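Side-chain contacts in NanU sialic acid binding protein (Bacteroides fragilis, PDB 4L7T), which probably binds sialic acid with high affinity at the outer membrane, as a SusD-family partner in sialic acid uptake: residues T486-A490 with T491-W495; W495-N498 with E499-T503. All blocks are in the same frame, centred on the assembly; numbering follows the deposited sequence.

Contact 1 of 2, residues T486-A490 with T491-W495. With NA (sodium ion), chain F.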
loop_
_atom_site.group_PDB
_atom_site.type_symbol
_atom_site.label_atom_id
_atom_site.label_comp_id
_atom_site.label_asym_id
_atom_site.label_seq_id
_atom_site.Cartn_x
_atom_site.Cartn_y
_atom_site.Cartn_z
ATOM N N THR A 486 -10.644 -15.478 0.004
ATOM C CA THR A 486 -9.619 -15.613 -1.059
ATOM C C THR A 486 -9.435 -17.069 -1.428
ATOM O O THR A 486 -9.890 -17.965 -0.671
ATOM C CB THR A 486 -8.257 -15.036 -0.612
ATOM O OG1 THR A 486 -7.564 -15.956 0.222
ATOM C CG2 THR A 486 -8.402 -13.681 0.151
ATOM N N SER A 487 -8.660 -17.329 -2.481
ATOM C CA SER A 487 -8.298 -18.725 -2.770
ATOM C C SER A 487 -7.070 -19.289 -2.084
ATOM O O SER A 487 -6.630 -20.417 -2.374
ATOM C CB SER A 487 -8.107 -18.843 -4.280
ATOM O OG SER A 487 -7.195 -17.851 -4.733
ATOM N N ALA A 488 -6.464 -18.507 -1.174
ATOM C CA ALA A 488 -5.282 -18.913 -0.424
ATOM C C ALA A 488 -5.673 -19.968 0.571
ATOM O O ALA A 488 -6.786 -19.918 1.103
ATOM C CB ALA A 488 -4.648 -17.708 0.341
ATOM N N VAL A 489 -4.744 -20.884 0.846
ATOM C CA VAL A 489 -5.020 -21.877 1.919
ATOM C C VAL A 489 -4.155 -21.598 3.143
ATOM O O VAL A 489 -3.121 -20.951 3.056
ATOM C CB VAL A 489 -4.796 -23.312 1.357
ATOM C CG1 VAL A 489 -5.779 -23.584 0.185
ATOM C CG2 VAL A 489 -3.372 -23.509 0.924
ATOM N N ALA A 490 -4.563 -22.100 4.311
ATOM C CA ALA A 490 -3.910 -21.736 5.552
ATOM C C ALA A 490 -2.457 -22.143 5.647
ATOM O O ALA A 490 -1.720 -21.529 6.402
ATOM C CB ALA A 490 -4.728 -22.299 6.759
ATOM N N THR A 491 -2.011 -23.149 4.871
ATOM C CA THR A 491 -0.631 -23.525 4.904
ATOM C C THR A 491 0.255 -22.733 4.011
ATOM O O THR A 491 1.454 -22.899 4.049
ATOM C CB THR A 491 -0.425 -25.055 4.552
ATOM O OG1 THR A 491 -1.137 -25.317 3.335
ATOM C CG2 THR A 491 -1.064 -25.851 5.647
ATOM N N ARG A 492 -0.313 -21.830 3.189
ATOM C CA ARG A 492 0.443 -21.110 2.189
ATOM C C ARG A 492 0.115 -19.614 2.241
ATOM O O ARG A 492 -0.095 -18.980 1.169
ATOM C CB ARG A 492 0.160 -21.701 0.771
ATOM C CG ARG A 492 0.516 -23.243 0.705
ATOM C CD ARG A 492 0.732 -23.765 -0.704
ATOM N NE ARG A 492 -0.433 -23.769 -1.570
ATOM C CZ ARG A 492 -1.322 -24.746 -1.685
ATOM N NH1 ARG A 492 -1.237 -25.837 -0.918
ATOM N NH2 ARG A 492 -2.327 -24.596 -2.562
ATOM N N LEU A 493 0.028 -19.076 3.446
ATOM C CA LEU A 493 -0.231 -17.601 3.596
ATOM C C LEU A 493 1.013 -16.812 3.324
ATOM O O LEU A 493 0.907 -15.653 2.863
ATOM C CB LEU A 493 -0.741 -17.287 5.003
ATOM C CG LEU A 493 -2.056 -18.005 5.354
ATOM C CD1 LEU A 493 -2.421 -17.661 6.770
ATOM C CD2 LEU A 493 -3.237 -17.702 4.376
ATOM N N LEU A 494 2.192 -17.370 3.590
ATOM C CA LEU A 494 3.434 -16.710 3.187
ATOM C C LEU A 494 3.714 -16.850 1.690
ATOM O O LEU A 494 2.957 -17.552 1.017
ATOM C CB LEU A 494 4.581 -17.228 4.026
ATOM C CG LEU A 494 4.361 -17.017 5.488
ATOM C CD1 LEU A 494 5.505 -17.717 6.242
ATOM C CD2 LEU A 494 4.258 -15.486 5.888
ATOM N N TRP A 495 4.793 -16.237 1.175
ATOM C CA TRP A 495 5.191 -16.347 -0.223
ATOM C C TRP A 495 6.358 -17.329 -0.323
ATOM O O TRP A 495 7.197 -17.413 0.573
ATOM C CB TRP A 495 5.693 -14.975 -0.698
ATOM C CG TRP A 495 4.610 -13.923 -0.839
ATOM C CD1 TRP A 495 3.894 -13.344 0.139
ATOM C CD2 TRP A 495 4.133 -13.351 -2.061
ATOM N NE1 TRP A 495 2.960 -12.468 -0.390
ATOM C CE2 TRP A 495 3.102 -12.455 -1.735
ATOM C CE3 TRP A 495 4.471 -13.512 -3.414
ATOM C CZ2 TRP A 495 2.469 -11.675 -2.682
ATOM C CZ3 TRP A 495 3.794 -12.781 -4.354
ATOM C CH2 TRP A 495 2.787 -11.870 -3.985
HETATM NA NA NA F . -11.153 -19.888 0.134
HETATM O O HOH W 1 -9.344 -20.936 0.410
HETATM O O HOH W 2 -2.288 -19.950 -0.513
HETATM O O HOH W 3 0.793 -20.169 6.054
HETATM O O HOH W 4 -12.904 -18.705 -0.734
HETATM O O HOH W 5 -11.292 -20.980 -2.010
#
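V489 and R492 are the first and last residues of a tight turn, their side chains lying alongside and pointing the same way. The turn is type I, with A490 and T491 at its corners, and R492 N donates to V489 O at 2.9 Å, closing it. R492 is modelled in two conformers; in one of them the chain bends at chi3 (-66°), which brings the guanidinium back beneath the valine. V489 CG2 then lies over the centre of that flat group, 3.5 Å from R492 CZ, so this stacking may hold only part of the time. The same methyl lies 3.8 Å from T491 OG1. Beyond the turn, L493 sends CD2 back to V489 O (3.5 Å) and, more loosely, to A488 CB (4.3 Å). Two waters tie the backbone together: one joins V489 N to R492 O, the other A490 O to L493 N. At the start of the loop, T486 OG1 accepts from A488 N at 3.1 Å, an ST turn. The sodium ion is coordinated by T486 O at 2.4 Å, three waters and T483 O. The contact lies at the surface, just after helix 479-485; A488 and L493 pack against V482 of that helix, A488 also touches W471, and L493 also touches R475, both of helix 470-477.

Contact 2 of 2, residues W495-N498 with E499-T503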
loop_
_atom_site.group_PDB
_atom_site.type_symbol
_atom_site.label_atom_id
_atom_site.label_comp_id
_atom_site.label_asym_id
_atom_site.label_seq_id
_atom_site.Cartn_x
_atom_site.Cartn_y
_atom_site.Cartn_z
ATOM N N TRP A 495 4.793 -16.237 1.175
ATOM C CA TRP A 495 5.191 -16.347 -0.223
ATOM C C TRP A 495 6.358 -17.329 -0.323
ATOM O O TRP A 495 7.197 -17.413 0.573
ATOM C CB TRP A 495 5.693 -14.975 -0.698
ATOM C CG TRP A 495 4.610 -13.923 -0.839
ATOM C CD1 TRP A 495 3.894 -13.344 0.139
ATOM C CD2 TRP A 495 4.133 -13.351 -2.061
ATOM N NE1 TRP A 495 2.960 -12.468 -0.390
ATOM C CE2 TRP A 495 3.102 -12.455 -1.735
ATOM C CE3 TRP A 495 4.471 -13.512 -3.414
ATOM C CZ2 TRP A 495 2.469 -11.675 -2.682
ATOM C CZ3 TRP A 495 3.794 -12.781 -4.354
ATOM C CH2 TRP A 495 2.787 -11.870 -3.985
ATOM N N PRO A 496 6.401 -18.093 -1.420
ATOM C CA PRO A 496 7.624 -18.895 -1.672
ATOM C C PRO A 496 8.834 -18.070 -2.059
ATOM O O PRO A 496 8.730 -16.865 -2.370
ATOM C CB PRO A 496 7.221 -19.803 -2.837
ATOM C CG PRO A 496 6.243 -18.882 -3.653
ATOM C CD PRO A 496 5.478 -18.022 -2.564
ATOM N N ILE A 497 10.001 -18.713 -2.036
ATOM C CA ILE A 497 11.308 -18.119 -2.352
ATOM C C ILE A 497 11.790 -18.673 -3.661
ATOM O O ILE A 497 11.781 -19.882 -3.828
ATOM C CB ILE A 497 12.326 -18.429 -1.204
ATOM C CG1 ILE A 497 11.759 -17.862 0.099
ATOM C CG2 ILE A 497 13.773 -17.928 -1.620
ATOM C CD1 ILE A 497 12.561 -18.229 1.370
ATOM N N ASN A 498 12.189 -17.813 -4.577
ATOM C CA ASN A 498 12.608 -18.214 -5.914
ATOM C C ASN A 498 13.933 -18.986 -5.941
ATOM O O ASN A 498 14.718 -18.860 -5.051
ATOM C CB ASN A 498 12.638 -17.076 -6.911
ATOM C CG ASN A 498 13.540 -15.961 -6.492
ATOM O OD1 ASN A 498 13.279 -15.309 -5.481
ATOM N ND2 ASN A 498 14.621 -15.726 -7.258
ATOM N N GLU A 499 14.129 -19.771 -7.018
ATOM C CA GLU A 499 15.263 -20.747 -7.040
ATOM C C GLU A 499 16.642 -20.087 -6.817
ATOM O O GLU A 499 17.429 -20.555 -6.008
ATOM C CB GLU A 499 15.289 -21.565 -8.356
ATOM C CG GLU A 499 14.119 -22.546 -8.514
ATOM C CD GLU A 499 13.954 -23.089 -9.945
ATOM O OE1 GLU A 499 12.836 -22.977 -10.505
ATOM O OE2 GLU A 499 14.946 -23.632 -10.490
ATOM N N SER A 500 16.900 -18.992 -7.537
ATOM C CA SER A 500 18.218 -18.319 -7.507
ATOM C C SER A 500 18.616 -17.882 -6.086
ATOM O O SER A 500 19.779 -18.017 -5.670
ATOM C CB SER A 500 18.300 -17.212 -8.566
ATOM O OG SER A 500 17.567 -16.029 -8.218
ATOM N N VAL A 501 17.640 -17.454 -5.277
ATOM C CA VAL A 501 17.906 -17.139 -3.850
ATOM C C VAL A 501 18.412 -18.310 -3.028
ATOM O O VAL A 501 19.378 -18.189 -2.231
ATOM C CB VAL A 501 16.595 -16.562 -3.158
ATOM C CG1 VAL A 501 16.760 -16.405 -1.641
ATOM C CG2 VAL A 501 16.159 -15.278 -3.870
ATOM N N LEU A 502 17.753 -19.454 -3.202
ATOM C CA LEU A 502 18.084 -20.663 -2.475
ATOM C C LEU A 502 19.454 -21.285 -2.904
ATOM O O LEU A 502 20.188 -21.795 -2.042
ATOM C CB LEU A 502 16.951 -21.674 -2.617
ATOM C CG LEU A 502 15.603 -21.271 -1.962
ATOM C CD1 LEU A 502 14.488 -22.276 -2.214
ATOM C CD2 LEU A 502 15.759 -21.089 -0.477
ATOM N N THR A 503 19.786 -21.187 -4.202
ATOM C CA THR A 503 21.108 -21.588 -4.761
ATOM C C THR A 503 22.210 -20.708 -4.143
ATOM O O THR A 503 23.249 -21.208 -3.672
ATOM C CB THR A 503 21.204 -21.367 -6.304
ATOM O OG1 THR A 503 20.168 -22.069 -6.990
ATOM C CG2 THR A 503 22.562 -21.869 -6.861
HETATM O O HOH W 6 15.175 -17.570 -9.561
#
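With chi1 at 58°, N498 holds its amide between its own backbone N and carbonyl carbon, turned toward the first turn of the helix that follows. There V501, with CG1 anti to its backbone N (chi1 172°), has CG2 on the side of the amide and CG1 left for I497. The side chains of N498 and V501 cross at about a right angle, and N498 OD1 comes within 3.3 Å of V501 CG2. That oxygen has its polar partner elsewhere, accepting from N95 N. The other end of the amide, ND2, donates to a water 3.0 Å away; the same water accepts from S500 N, also at 3.0 Å. N498 occupies the N-cap position, yet its side chain makes no direct capping bond: the water serves the S500 amide instead. ND2 also lies near S500 OG, but the angle there is too poor for a bond. On the backbone, V501 N reaches N498 O only weakly, at 3.3 Å with a bent N-H...O angle of 125°. The apolar half centres on CG2 of I497, whose side chain also crosses that of V501 at about a right angle. I497 CG2 presses on V501 CG1 at 3.4 Å, tighter than ordinary van der Waals contact, and meets L502 CG at 3.8 Å. Further along, E499 O takes both T503 N and T503 OG1. The loop thus enters the short surface helix 499-504 with I497 buried beneath it; I497 also packs on W146 at the end of helix 121-146, and N498 and V501 rest against the S94 and N95 loop.

Contact 1 precedes contact 2 along one continuous connection from helix 479-485 to helix 499-504, and the two share W495. Their centres are about 17 Å apart on the same side of the chain's centre, and apart from the shared residue they do not touch. W495 anchors the passage between them: its ring makes a cation-pi contact with R61 and meets W146, while its backbone bonds to S145 of helix 121-146. R61 also bonds to R492 O, so it reaches back into contact 1. The connection therefore runs from the sodium site and the helices 470-477 and 479-485 across to helix 121-146, joining parts of this helix-rich SusD-family protein that are remote in sequence.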